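Glutathione S-transferase (Sphingobium chungbukense, PDB 6M1T) is a beta-class enzyme that probably conjugates glutathione to electrophilic compounds and binds glutathione in each subunit of its dimer. Local coordinates at residues S149-V153 and A154-L158; G179-C182 and G183-Q187; L98-L101 and G102-H106; G87-E90 and R91-I95. All coordinates share one frame; numbering follows the deposited sequence. Where two conformers were deposited one is given.

Contact 1: residues S149-V153 and A154-L158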
loop_
_atom_site.group_PDB
_atom_site.type_symbol
_atom_site.label_atom_id
_atom_site.label_comp_id
_atom_site.label_asym_id
_atom_site.label_seq_id
_atom_site.Cartn_x
_atom_site.Cartn_y
_atom_site.Cartn_z
ATOM N N SER A 149 7.322 -15.458 -11.658
ATOM C CA SER A 149 7.489 -16.853 -12.135
ATOM C C SER A 149 7.085 -17.880 -11.063
ATOM O O SER A 149 6.681 -18.993 -11.448
ATOM C CB SER A 149 8.906 -17.056 -12.596
ATOM O OG SER A 149 8.951 -18.009 -13.640
ATOM N N GLU A 150 7.179 -17.557 -9.765
ATOM C CA GLU A 150 7.066 -18.603 -8.720
ATOM C C GLU A 150 6.359 -18.089 -7.464
ATOM O O GLU A 150 6.040 -16.884 -7.380
ATOM C CB GLU A 150 8.450 -19.135 -8.370
ATOM C CG GLU A 150 9.475 -18.056 -8.100
ATOM C CD GLU A 150 10.791 -18.698 -7.703
ATOM O OE1 GLU A 150 11.833 -18.111 -7.982
ATOM O OE2 GLU A 150 10.756 -19.802 -7.122
ATOM N N PHE A 151 6.105 -19.012 -6.537
ATOM C CA PHE A 151 5.339 -18.762 -5.299
ATOM C C PHE A 151 6.014 -17.637 -4.518
ATOM O O PHE A 151 7.263 -17.660 -4.287
ATOM C CB PHE A 151 5.187 -20.043 -4.496
ATOM C CG PHE A 151 4.288 -19.865 -3.309
ATOM C CD1 PHE A 151 2.925 -19.692 -3.483
ATOM C CD2 PHE A 151 4.794 -19.921 -2.026
ATOM C CE1 PHE A 151 2.081 -19.551 -2.390
ATOM C CE2 PHE A 151 3.948 -19.749 -0.932
ATOM C CZ PHE A 151 2.599 -19.564 -1.114
ATOM N N SER A 152 5.216 -16.632 -4.136
ATOM C CA SER A 152 5.746 -15.385 -3.543
ATOM C C SER A 152 4.887 -14.897 -2.367
ATOM O O SER A 152 3.737 -15.311 -2.216
ATOM C CB SER A 152 5.859 -14.311 -4.574
ATOM O OG SER A 152 4.624 -13.659 -4.746
ATOM N N VAL A 153 5.432 -13.954 -1.611
ATOM C CA VAL A 153 4.648 -13.302 -0.521
ATOM C C VAL A 153 3.383 -12.652 -1.097
ATOM O O VAL A 153 2.405 -12.513 -0.355
ATOM C CB VAL A 153 5.502 -12.316 0.281
ATOM C CG1 VAL A 153 6.461 -13.094 1.161
ATOM C CG2 VAL A 153 6.247 -11.308 -0.605
ATOM N N ALA A 154 3.342 -12.318 -2.387
ATOM C CA ALA A 154 2.136 -11.707 -2.986
ATOM C C ALA A 154 1.053 -12.770 -3.067
ATOM O O ALA A 154 -0.108 -12.434 -2.824
ATOM C CB ALA A 154 2.436 -11.090 -4.336
ATOM N N ASP A 155 1.395 -14.018 -3.411
ATOM C CA ASP A 155 0.396 -15.126 -3.407
ATOM C C ASP A 155 -0.069 -15.342 -1.949
ATOM O O ASP A 155 -1.238 -15.596 -1.697
ATOM C CB ASP A 155 0.988 -16.440 -3.944
ATOM C CG ASP A 155 1.468 -16.367 -5.393
ATOM O OD1 ASP A 155 0.638 -16.135 -6.258
ATOM O OD2 ASP A 155 2.662 -16.481 -5.621
ATOM N N ILE A 156 0.857 -15.337 -1.005
ATOM C CA ILE A 156 0.482 -15.569 0.418
ATOM C C ILE A 156 -0.537 -14.496 0.836
ATOM O O ILE A 156 -1.549 -14.798 1.425
ATOM C CB ILE A 156 1.711 -15.572 1.327
ATOM C CG1 ILE A 156 2.663 -16.750 1.033
ATOM C CG2 ILE A 156 1.184 -15.595 2.769
ATOM C CD1 ILE A 156 3.982 -16.664 1.809
ATOM N N TYR A 157 -0.250 -13.251 0.534
ATOM C CA TYR A 157 -1.094 -12.098 0.945
ATOM C C TYR A 157 -2.476 -12.173 0.280
ATOM O O TYR A 157 -3.502 -12.083 0.974
ATOM C CB TYR A 157 -0.332 -10.854 0.558
ATOM C CG TYR A 157 -0.764 -9.562 1.193
ATOM C CD1 TYR A 157 -1.459 -9.497 2.392
ATOM C CD2 TYR A 157 -0.329 -8.385 0.613
ATOM C CE1 TYR A 157 -1.793 -8.264 2.953
ATOM C CE2 TYR A 157 -0.618 -7.157 1.173
ATOM C CZ TYR A 157 -1.338 -7.094 2.348
ATOM O OH TYR A 157 -1.649 -5.848 2.841
ATOM N N LEU A 158 -2.514 -12.457 -1.037
ATOM C CA LEU A 158 -3.789 -12.580 -1.778
ATOM C C LEU A 158 -4.572 -13.740 -1.184
ATOM O O LEU A 158 -5.767 -13.553 -0.914
ATOM C CB LEU A 158 -3.554 -12.789 -3.276
ATOM C CG LEU A 158 -4.803 -13.027 -4.123
ATOM C CD1 LEU A 158 -5.829 -11.895 -3.948
ATOM C CD2 LEU A 158 -4.405 -13.205 -5.591
HETATM O O HOH W 1 3.803 -14.541 -7.154
#
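A capping box opens helix 153-162, with S152 as the N-cap and D155 as its partner three residues on, and it illustrates how a helix start is fixed by reciprocal side-chain bonds. In one direction, S152 OG accepts from A154 N at 3.0 Å; a chi1 of 84° sets the hydroxyl between the backbone N and the carbonyl carbon, facing the first turn. In the other, S152 N donates to D155 OD2 at 3.0 Å, using the lone pair that points away from OD1. A water bridges the two side chains, 2.7 Å from S152 OG and donating to D155 OD2 at 2.7 Å. The other carboxylate oxygen, OD1, takes the hydroxyl of Y181 and the backbone N of Y146, which ties this turn to helix 176-186 and to the preceding loop. Replacing D155 with an alanine would probably leave the amide of S152 and the hydroxyl of Y181 without their acceptor and weaken both the cap and the link to the neighbouring helix. Just outside the cap, the F151 side chain folds back alongside the turn: its CE1 is 3.6 Å from D155 CB, while CZ reaches I156 CG1 at 3.5 Å, the F151 and I156 side chains crossing at about a right angle. V153 packs on helix 66-75 and A154 on helix 89-108. The polar box and the F151-I156 pair, which spans the N-cap, together form the N-capping box and hydrophobic staple characteristic of this helix in the C-terminal domain of glutathione transferases.

Contact 2: residues G179-C182 and G183-Q187. With CYS (cysteine), chain D.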
loop_
_atom_site.group_PDB
_atom_site.type_symbol
_atom_site.label_atom_id
_atom_site.label_comp_id
_atom_site.label_asym_id
_atom_site.label_seq_id
_atom_site.Cartn_x
_atom_site.Cartn_y
_atom_site.Cartn_z
ATOM N N GLY A 179 -10.734 -20.070 -6.733
ATOM C CA GLY A 179 -10.967 -21.387 -6.104
ATOM C C GLY A 179 -9.784 -22.329 -6.264
ATOM O O GLY A 179 -9.259 -22.827 -5.246
ATOM N N ALA A 180 -9.360 -22.601 -7.492
ATOM C CA ALA A 180 -8.250 -23.544 -7.777
ATOM C C ALA A 180 -6.940 -23.020 -7.171
ATOM O O ALA A 180 -6.116 -23.813 -6.677
ATOM C CB ALA A 180 -8.120 -23.719 -9.269
ATOM N N TYR A 181 -6.710 -21.716 -7.323
ATOM C CA TYR A 181 -5.516 -20.999 -6.814
ATOM C C TYR A 181 -5.440 -21.256 -5.308
ATOM O O TYR A 181 -4.352 -21.627 -4.852
ATOM C CB TYR A 181 -5.615 -19.520 -7.211
ATOM C CG TYR A 181 -4.574 -18.582 -6.674
ATOM C CD1 TYR A 181 -3.337 -18.499 -7.273
ATOM C CD2 TYR A 181 -4.855 -17.747 -5.596
ATOM C CE1 TYR A 181 -2.379 -17.618 -6.822
ATOM C CE2 TYR A 181 -3.920 -16.831 -5.150
ATOM C CZ TYR A 181 -2.682 -16.780 -5.751
ATOM O OH TYR A 181 -1.737 -15.896 -5.356
ATOM N N CYS A 182 -6.557 -21.123 -4.602
ATOM C CA CYS A 182 -6.616 -21.244 -3.116
ATOM C C CYS A 182 -6.443 -22.725 -2.771
ATOM O O CYS A 182 -5.606 -23.067 -1.915
ATOM C CB CYS A 182 -7.943 -20.770 -2.538
ATOM S SG CYS A 182 -8.099 -18.960 -2.484
ATOM N N GLY A 183 -7.161 -23.570 -3.508
ATOM C CA GLY A 183 -6.924 -25.027 -3.559
ATOM C C GLY A 183 -5.466 -25.425 -3.556
ATOM O O GLY A 183 -5.082 -26.185 -2.649
ATOM N N ARG A 184 -4.680 -24.980 -4.537
ATOM C CA ARG A 184 -3.244 -25.335 -4.646
ATOM C C ARG A 184 -2.503 -24.781 -3.427
ATOM O O ARG A 184 -1.698 -25.497 -2.828
ATOM C CB ARG A 184 -2.642 -24.813 -5.953
ATOM C CG ARG A 184 -3.250 -25.453 -7.197
ATOM C CD ARG A 184 -2.559 -25.081 -8.495
ATOM N NE ARG A 184 -2.329 -23.652 -8.699
ATOM C CZ ARG A 184 -3.191 -22.794 -9.250
ATOM N NH1 ARG A 184 -4.391 -23.189 -9.630
ATOM N NH2 ARG A 184 -2.850 -21.527 -9.401
ATOM N N ILE A 185 -2.745 -23.523 -3.059
ATOM C CA ILE A 185 -1.909 -22.902 -1.995
ATOM C C ILE A 185 -2.178 -23.593 -0.652
ATOM O O ILE A 185 -1.242 -23.821 0.081
ATOM C CB ILE A 185 -2.106 -21.376 -1.973
ATOM C CG1 ILE A 185 -1.474 -20.784 -3.237
ATOM C CG2 ILE A 185 -1.541 -20.782 -0.684
ATOM C CD1 ILE A 185 -1.825 -19.333 -3.510
ATOM N N ALA A 186 -3.419 -23.926 -0.365
ATOM C CA ALA A 186 -3.853 -24.514 0.911
ATOM C C ALA A 186 -3.176 -25.882 1.134
ATOM O O ALA A 186 -3.111 -26.306 2.284
ATOM C CB ALA A 186 -5.357 -24.581 0.956
ATOM N N GLN A 187 -2.663 -26.538 0.095
ATOM C CA GLN A 187 -1.997 -27.858 0.231
ATOM C C GLN A 187 -0.559 -27.642 0.702
ATOM O O GLN A 187 0.070 -28.623 1.085
ATOM C CB GLN A 187 -2.047 -28.627 -1.093
ATOM C CG GLN A 187 -3.465 -28.774 -1.634
ATOM C CD GLN A 187 -3.560 -29.890 -2.645
ATOM O OE1 GLN A 187 -2.982 -29.818 -3.730
ATOM N NE2 GLN A 187 -4.279 -30.940 -2.281
HETATM N N CYS D . -12.508 -20.783 -0.123
HETATM C CA CYS D . -11.869 -20.532 -1.452
HETATM C C CYS D . -11.161 -21.805 -1.941
HETATM O O CYS D . -10.499 -22.463 -1.097
HETATM C CB CYS D . -10.916 -19.343 -1.358
HETATM S SG CYS D . -10.124 -18.862 -2.923
#
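Y181 and I185, one turn apart on helix 176-186, form a CH-pi contact in which the CD1 methyl of the isoleucine lies over a face of the ring. This methyl sits 3.6 Å from the ring centroid, shifted slightly toward the rim where CZ is nearest. With CG1 placed beside the backbone N (chi1 -70°) and the chain extended beyond it, the methyl is carried back along the helix to its partner. R184 meets the same ring differently. Its NH2 comes to the edge, near the ring plane, 3.7 Å from Y181 CD1, and the guanidinium stands steeply against the ring, their planes 72° apart. A bend at chi3 (-49°) folds the arginine back, laying one face of the guanidinium over Y181 CA. Its NH2 also makes a weak hydrogen bond to E144 O, so the group spans the helix surface and the nearby loop. The phenol hydroxyl, bound to D155, and the ring's packing on L158 and L162 seat helix 176-186 against helix 153-162. A phenylalanine in place of Y181 is likely to leave D155 OD1 without its hydroxyl partner and to weaken the tie to helix 153-162. Beneath these side chains the backbone follows regular alpha-helical geometry, as in G183 N to G179 O at 2.8 Å and R184 N to A180 O at 2.8 Å. On another side of the helix, away from the glutathione site, C182 carries a bound cysteine as a mixed disulfide, its SG 2.1 Å from the ligand SG.

Contact 3: residues L98-L101 and G102-H106. With GSH (glutathione), chain G; GSH (glutathione), chain C.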
loop_
_atom_site.group_PDB
_atom_site.type_symbol
_atom_site.label_atom_id
_atom_site.label_comp_id
_atom_site.label_asym_id
_atom_site.label_seq_id
_atom_site.Cartn_x
_atom_site.Cartn_y
_atom_site.Cartn_z
ATOM N N LEU A 98 1.891 -5.999 -3.897
ATOM C CA LEU A 98 1.668 -5.874 -2.424
ATOM C C LEU A 98 0.933 -4.557 -2.132
ATOM O O LEU A 98 0.044 -4.575 -1.225
ATOM C CB LEU A 98 2.991 -5.981 -1.667
ATOM C CG LEU A 98 3.749 -7.316 -1.838
ATOM C CD1 LEU A 98 5.067 -7.236 -1.114
ATOM C CD2 LEU A 98 2.896 -8.501 -1.349
ATOM N N SER A 99 1.273 -3.466 -2.837
ATOM C CA SER A 99 0.638 -2.126 -2.636
ATOM C C SER A 99 -0.824 -2.214 -3.085
ATOM O O SER A 99 -1.707 -1.695 -2.373
ATOM C CB SER A 99 1.415 -0.930 -3.277
ATOM O OG SER A 99 0.335 0.016 -3.245
ATOM N N PHE A 100 -1.125 -2.916 -4.184
ATOM C CA PHE A 100 -2.515 -3.072 -4.640
ATOM C C PHE A 100 -3.332 -3.858 -3.594
ATOM O O PHE A 100 -4.502 -3.489 -3.281
ATOM C CB PHE A 100 -2.585 -3.793 -5.987
ATOM C CG PHE A 100 -3.980 -4.151 -6.349
ATOM C CD1 PHE A 100 -4.814 -3.244 -6.978
ATOM C CD2 PHE A 100 -4.448 -5.429 -6.096
ATOM C CE1 PHE A 100 -6.114 -3.595 -7.333
ATOM C CE2 PHE A 100 -5.748 -5.772 -6.428
ATOM C CZ PHE A 100 -6.577 -4.868 -7.064
ATOM N N LEU A 101 -2.766 -4.944 -3.062
ATOM C CA LEU A 101 -3.503 -5.776 -2.085
ATOM C C LEU A 101 -3.798 -4.961 -0.797
ATOM O O LEU A 101 -4.916 -5.036 -0.332
ATOM C CB LEU A 101 -2.667 -7.018 -1.794
ATOM C CG LEU A 101 -2.581 -7.999 -2.971
ATOM C CD1 LEU A 101 -1.644 -9.150 -2.632
ATOM C CD2 LEU A 101 -3.939 -8.504 -3.320
ATOM N N GLY A 102 -2.817 -4.240 -0.283
ATOM C CA GLY A 102 -2.929 -3.455 0.971
ATOM C C GLY A 102 -3.784 -2.200 0.824
ATOM O O GLY A 102 -4.567 -1.900 1.738
ATOM N N SER A 103 -3.670 -1.518 -0.307
ATOM C CA SER A 103 -4.247 -0.174 -0.540
ATOM C C SER A 103 -5.608 -0.292 -1.237
ATOM O O SER A 103 -6.453 0.556 -1.004
ATOM C CB SER A 103 -3.197 0.689 -1.281
ATOM O OG SER A 103 -2.343 0.856 -0.134
ATOM N N GLU A 104 -5.866 -1.311 -2.055
ATOM C CA GLU A 104 -7.155 -1.367 -2.811
ATOM C C GLU A 104 -8.021 -2.543 -2.319
ATOM O O GLU A 104 -9.135 -2.299 -1.900
ATOM C CB GLU A 104 -6.885 -1.515 -4.307
ATOM C CG GLU A 104 -6.017 -0.392 -4.872
ATOM C CD GLU A 104 -6.675 0.984 -4.852
ATOM O OE1 GLU A 104 -5.981 1.973 -5.121
ATOM O OE2 GLU A 104 -7.855 1.076 -4.540
ATOM N N PHE A 105 -7.519 -3.772 -2.382
ATOM C CA PHE A 105 -8.320 -5.001 -2.091
ATOM C C PHE A 105 -8.716 -5.050 -0.605
ATOM O O PHE A 105 -9.894 -5.069 -0.288
ATOM C CB PHE A 105 -7.550 -6.248 -2.521
ATOM C CG PHE A 105 -8.422 -7.475 -2.618
ATOM C CD1 PHE A 105 -9.708 -7.376 -3.127
ATOM C CD2 PHE A 105 -7.977 -8.712 -2.167
ATOM C CE1 PHE A 105 -10.512 -8.505 -3.243
ATOM C CE2 PHE A 105 -8.797 -9.834 -2.262
ATOM C CZ PHE A 105 -10.052 -9.723 -2.797
ATOM N N HIS A 106 -7.740 -4.931 0.291
ATOM C CA HIS A 106 -7.959 -4.953 1.765
ATOM C C HIS A 106 -9.033 -3.929 2.081
ATOM O O HIS A 106 -9.953 -4.260 2.853
ATOM C CB HIS A 106 -6.634 -4.716 2.541
ATOM C CG HIS A 106 -6.719 -4.857 4.044
ATOM N ND1 HIS A 106 -7.756 -4.372 4.796
ATOM C CD2 HIS A 106 -5.849 -5.367 4.937
ATOM C CE1 HIS A 106 -7.553 -4.629 6.080
ATOM N NE2 HIS A 106 -6.397 -5.242 6.193
HETATM N N1 GSH G . -3.225 2.617 -4.694
HETATM C CA1 GSH G . -3.021 3.472 -5.891
HETATM C C1 GSH G . -1.578 4.048 -5.891
HETATM O O11 GSH G . -1.035 4.270 -7.016
HETATM O O12 GSH G . -1.018 4.213 -4.788
HETATM C CB1 GSH G . -4.149 4.514 -5.881
HETATM C CG1 GSH G . -4.055 5.543 -6.993
HETATM C CD1 GSH G . -5.293 6.417 -6.988
HETATM O OE1 GSH G . -6.241 6.196 -6.233
HETATM N N2 GSH G . -5.281 7.407 -7.872
HETATM C CA2 GSH G . -6.369 8.340 -8.085
HETATM C C2 GSH G . -7.172 8.013 -9.334
HETATM O O2 GSH G . -6.629 7.736 -10.405
HETATM C CB2 GSH G . -5.823 9.762 -8.110
HETATM S SG2 GSH G . -5.197 10.288 -6.500
HETATM N N3 GSH G . -8.484 8.041 -9.208
HETATM C CA3 GSH G . -9.367 7.827 -10.325
HETATM C C3 GSH G . -10.250 6.603 -10.113
HETATM O O31 GSH G . -11.073 6.344 -11.006
HETATM O O32 GSH G . -10.095 5.964 -9.041
HETATM N N1 GSH C . -2.064 -1.109 6.240
HETATM C CA1 GSH C . -1.895 -2.129 7.291
HETATM C C1 GSH C . -1.016 -3.275 6.772
HETATM O O11 GSH C . -0.997 -3.433 5.544
HETATM O O12 GSH C . -0.387 -3.965 7.644
HETATM C CB1 GSH C . -3.288 -2.628 7.685
HETATM C CG1 GSH C . -3.330 -3.425 8.961
HETATM C CD1 GSH C . -4.781 -3.680 9.362
HETATM O OE1 GSH C . -5.722 -2.983 8.962
HETATM N N2 GSH C . -4.966 -4.673 10.222
HETATM C CA2 GSH C . -6.233 -5.058 10.809
HETATM C C2 GSH C . -6.360 -4.576 12.244
HETATM O O2 GSH C . -5.438 -4.761 13.038
HETATM C CB2 GSH C . -6.449 -6.569 10.738
HETATM S SG2 GSH C . -6.786 -7.183 9.058
HETATM N N3 GSH C . -7.455 -3.898 12.537
HETATM C CA3 GSH C . -7.735 -3.408 13.864
HETATM C C3 GSH C . -8.034 -1.907 13.891
HETATM O O31 GSH C . -7.801 -1.250 12.856
HETATM O O32 GSH C . -8.466 -1.431 14.962
#
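The glutathione pockets of the dimer are met by this part of helix 89-108 through E104 and H106, and the F100 ring packs against the E104 chain that reaches one of them. CG of E104 lies 3.7 Å from F100 CD1, the two side chains crossing at about a right angle. A bend at chi2 (-66°) then turns the carboxylate off the helix, where E104 OE1 accepts from N1 of the chain G glutathione at 2.9 Å. That ligand sits in the second subunit, and E104 OE2 forms a salt bridge with K107 of the second subunit; the carboxylate thus spans the interface, one oxygen to the ligand amine, the other to the lysine.

Between these side chains the helix widens into a pi-type turn at 102-105. F100 O accepts two amides, E104 N at 2.8 Å and F105 N at 3.2 Å; the second lies in the carbonyl plane, whereas the first is tilted 35° from it. The five-residue spacing recurs in H106 N to L101 O, 2.9 Å long and nearly straight on the carbonyl. L101 and F105 meet loosely, CD2 to CD2 at 4.2 Å, and both pack on M161 of helix 153-162. Beyond the widened turn, the H106 ring heads for the chain C glutathione held in its own subunit, where NE2 is 3.5 Å from the sulfur SG2, and W164 meets the imidazole edge-to-face.

Contact 4: residues G87-E90 and R91-I95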
loop_
_atom_site.group_PDB
_atom_site.type_symbol
_atom_site.label_atom_id
_atom_site.label_comp_id
_atom_site.label_asym_id
_atom_site.label_seq_id
_atom_site.Cartn_x
_atom_site.Cartn_y
_atom_site.Cartn_z
ATOM N N GLY A 87 16.859 -5.127 -7.774
ATOM C CA GLY A 87 17.246 -4.635 -9.113
ATOM C C GLY A 87 16.723 -5.459 -10.283
ATOM O O GLY A 87 17.293 -5.368 -11.380
ATOM N N THR A 88 15.655 -6.223 -10.109
ATOM C CA THR A 88 14.926 -6.888 -11.209
ATOM C C THR A 88 13.604 -6.149 -11.394
ATOM O O THR A 88 13.074 -5.602 -10.385
ATOM C CB THR A 88 14.768 -8.385 -10.945
ATOM O OG1 THR A 88 13.992 -8.488 -9.753
ATOM C CG2 THR A 88 16.106 -9.092 -10.796
ATOM N N LEU A 89 13.078 -6.130 -12.612
ATOM C CA LEU A 89 11.731 -5.567 -12.837
ATOM C C LEU A 89 10.744 -6.337 -11.961
ATOM O O LEU A 89 9.766 -5.735 -11.492
ATOM C CB LEU A 89 11.300 -5.689 -14.296
ATOM C CG LEU A 89 9.942 -5.031 -14.524
ATOM C CD1 LEU A 89 9.972 -3.581 -13.991
ATOM C CD2 LEU A 89 9.532 -5.098 -15.973
ATOM N N GLU A 90 10.959 -7.640 -11.798
ATOM C CA GLU A 90 9.986 -8.519 -11.089
ATOM C C GLU A 90 9.872 -8.038 -9.633
ATOM O O GLU A 90 8.779 -8.160 -9.071
ATOM C CB GLU A 90 10.383 -9.997 -11.160
ATOM C CG GLU A 90 10.257 -10.608 -12.542
ATOM C CD GLU A 90 11.323 -10.203 -13.560
ATOM O OE1 GLU A 90 12.443 -9.789 -13.160
ATOM O OE2 GLU A 90 11.010 -10.268 -14.772
ATOM N N ARG A 91 10.930 -7.473 -9.061
ATOM C CA ARG A 91 10.918 -6.980 -7.662
ATOM C C ARG A 91 9.961 -5.775 -7.564
ATOM O O ARG A 91 9.253 -5.657 -6.542
ATOM C CB ARG A 91 12.315 -6.564 -7.229
ATOM C CG ARG A 91 12.394 -6.109 -5.786
ATOM C CD ARG A 91 13.499 -6.793 -5.046
ATOM N NE ARG A 91 13.701 -6.281 -3.705
ATOM C CZ ARG A 91 13.591 -7.000 -2.585
ATOM N NH1 ARG A 91 13.237 -8.273 -2.645
ATOM N NH2 ARG A 91 13.841 -6.426 -1.418
ATOM N N TYR A 92 9.930 -4.909 -8.572
ATOM C CA TYR A 92 9.007 -3.731 -8.547
ATOM C C TYR A 92 7.595 -4.228 -8.810
ATOM O O TYR A 92 6.669 -3.664 -8.201
ATOM C CB TYR A 92 9.443 -2.631 -9.507
ATOM C CG TYR A 92 10.811 -2.147 -9.162
ATOM C CD1 TYR A 92 10.988 -1.178 -8.198
ATOM C CD2 TYR A 92 11.924 -2.715 -9.757
ATOM C CE1 TYR A 92 12.245 -0.744 -7.839
ATOM C CE2 TYR A 92 13.191 -2.297 -9.410
ATOM C CZ TYR A 92 13.350 -1.309 -8.471
ATOM O OH TYR A 92 14.588 -0.934 -8.135
ATOM N N ARG A 93 7.416 -5.245 -9.661
ATOM C CA ARG A 93 6.069 -5.792 -9.960
ATOM C C ARG A 93 5.519 -6.446 -8.687
ATOM O O ARG A 93 4.309 -6.333 -8.467
ATOM C CB ARG A 93 6.067 -6.781 -11.128
ATOM C CG ARG A 93 6.614 -6.148 -12.400
ATOM C CD ARG A 93 6.183 -6.800 -13.707
ATOM N NE ARG A 93 4.930 -6.376 -14.328
ATOM C CZ ARG A 93 4.408 -5.138 -14.356
ATOM N NH1 ARG A 93 3.252 -4.930 -14.961
ATOM N NH2 ARG A 93 4.994 -4.107 -13.775
ATOM N N LEU A 94 6.387 -7.064 -7.874
ATOM C CA LEU A 94 5.993 -7.644 -6.552
ATOM C C LEU A 94 5.524 -6.518 -5.618
ATOM O O LEU A 94 4.450 -6.634 -5.027
ATOM C CB LEU A 94 7.164 -8.366 -5.884
ATOM C CG LEU A 94 6.818 -8.863 -4.472
ATOM C CD1 LEU A 94 5.630 -9.767 -4.562
ATOM C CD2 LEU A 94 7.961 -9.564 -3.766
ATOM N N ILE A 95 6.325 -5.478 -5.455
ATOM C CA ILE A 95 5.949 -4.347 -4.559
ATOM C C ILE A 95 4.612 -3.742 -5.033
ATOM O O ILE A 95 3.737 -3.348 -4.167
ATOM C CB ILE A 95 7.109 -3.352 -4.512
ATOM C CG1 ILE A 95 8.355 -3.991 -3.898
ATOM C CG2 ILE A 95 6.725 -2.076 -3.773
ATOM C CD1 ILE A 95 9.593 -3.132 -4.028
HETATM O O HOH W 2 15.545 -3.230 -5.993
#
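The backbone N of R91 is held by two oxygens of one residue: it donates to T88 OG1 at 3.3 Å and to T88 O at 3.1 Å. The second bond comes from above the carbonyl plane, 68° out of it, rather than along a lone pair. T88 is thereby the N-cap of helix 89-108. Its chi1 of 62° brings OG1 over the first turn, and the same hydroxyl donates to R85 O, so one group joins the cap to the loop before it.

L89 O is also shared, by R93 N at 3.0 Å and, weakly, by Y92 N. The Y92 ring lies beside the turn, with CD2 3.2 Å from T88 O and L89 O near the ring plane at its edge. A water bridges back from the far end of this ring, accepting from G87 N at 2.9 Å and donating to Y92 OH at 3.3 Å. On another side of the turn L89 CG rests against R93 CG at 4.1 Å.

The polar ends then leave the turn. R91 makes salt bridges with D75 of its own chain through NH2 and with D86 of the second subunit through NE. The chemistry implies a division of labour: the cap serves the amide of R91, the carbonyls of L89 and E90 take those of R93 and L94, and R91 divides its guanidinium between its own chain and the second subunit, while Y92 OH and R93 NH1 reach across the interface to D75 and T62 O of the second subunit.

Contacts 4 and 3 occupy successive parts of helix 89-108, their centres 16 Å apart, and both face the second subunit, but contact 3 alone of the two reaches glutathione. Contact 1 joins the set: A154 CB touches L94 CD1 of contact 4 at 3.5 Å, and Y157 OH lies 3.3 Å from G102 CA of contact 3. That same Y157 lines the glutathione pocket, so the helix begun at the capping box leads into the site. Contact 1 also meets contact 2 through packing of F151 CE1 on I185 CG1 at 3.9 Å. Contact 2, with its bound cysteine, stays apart from contact 3, nearest atoms about 7 Å away.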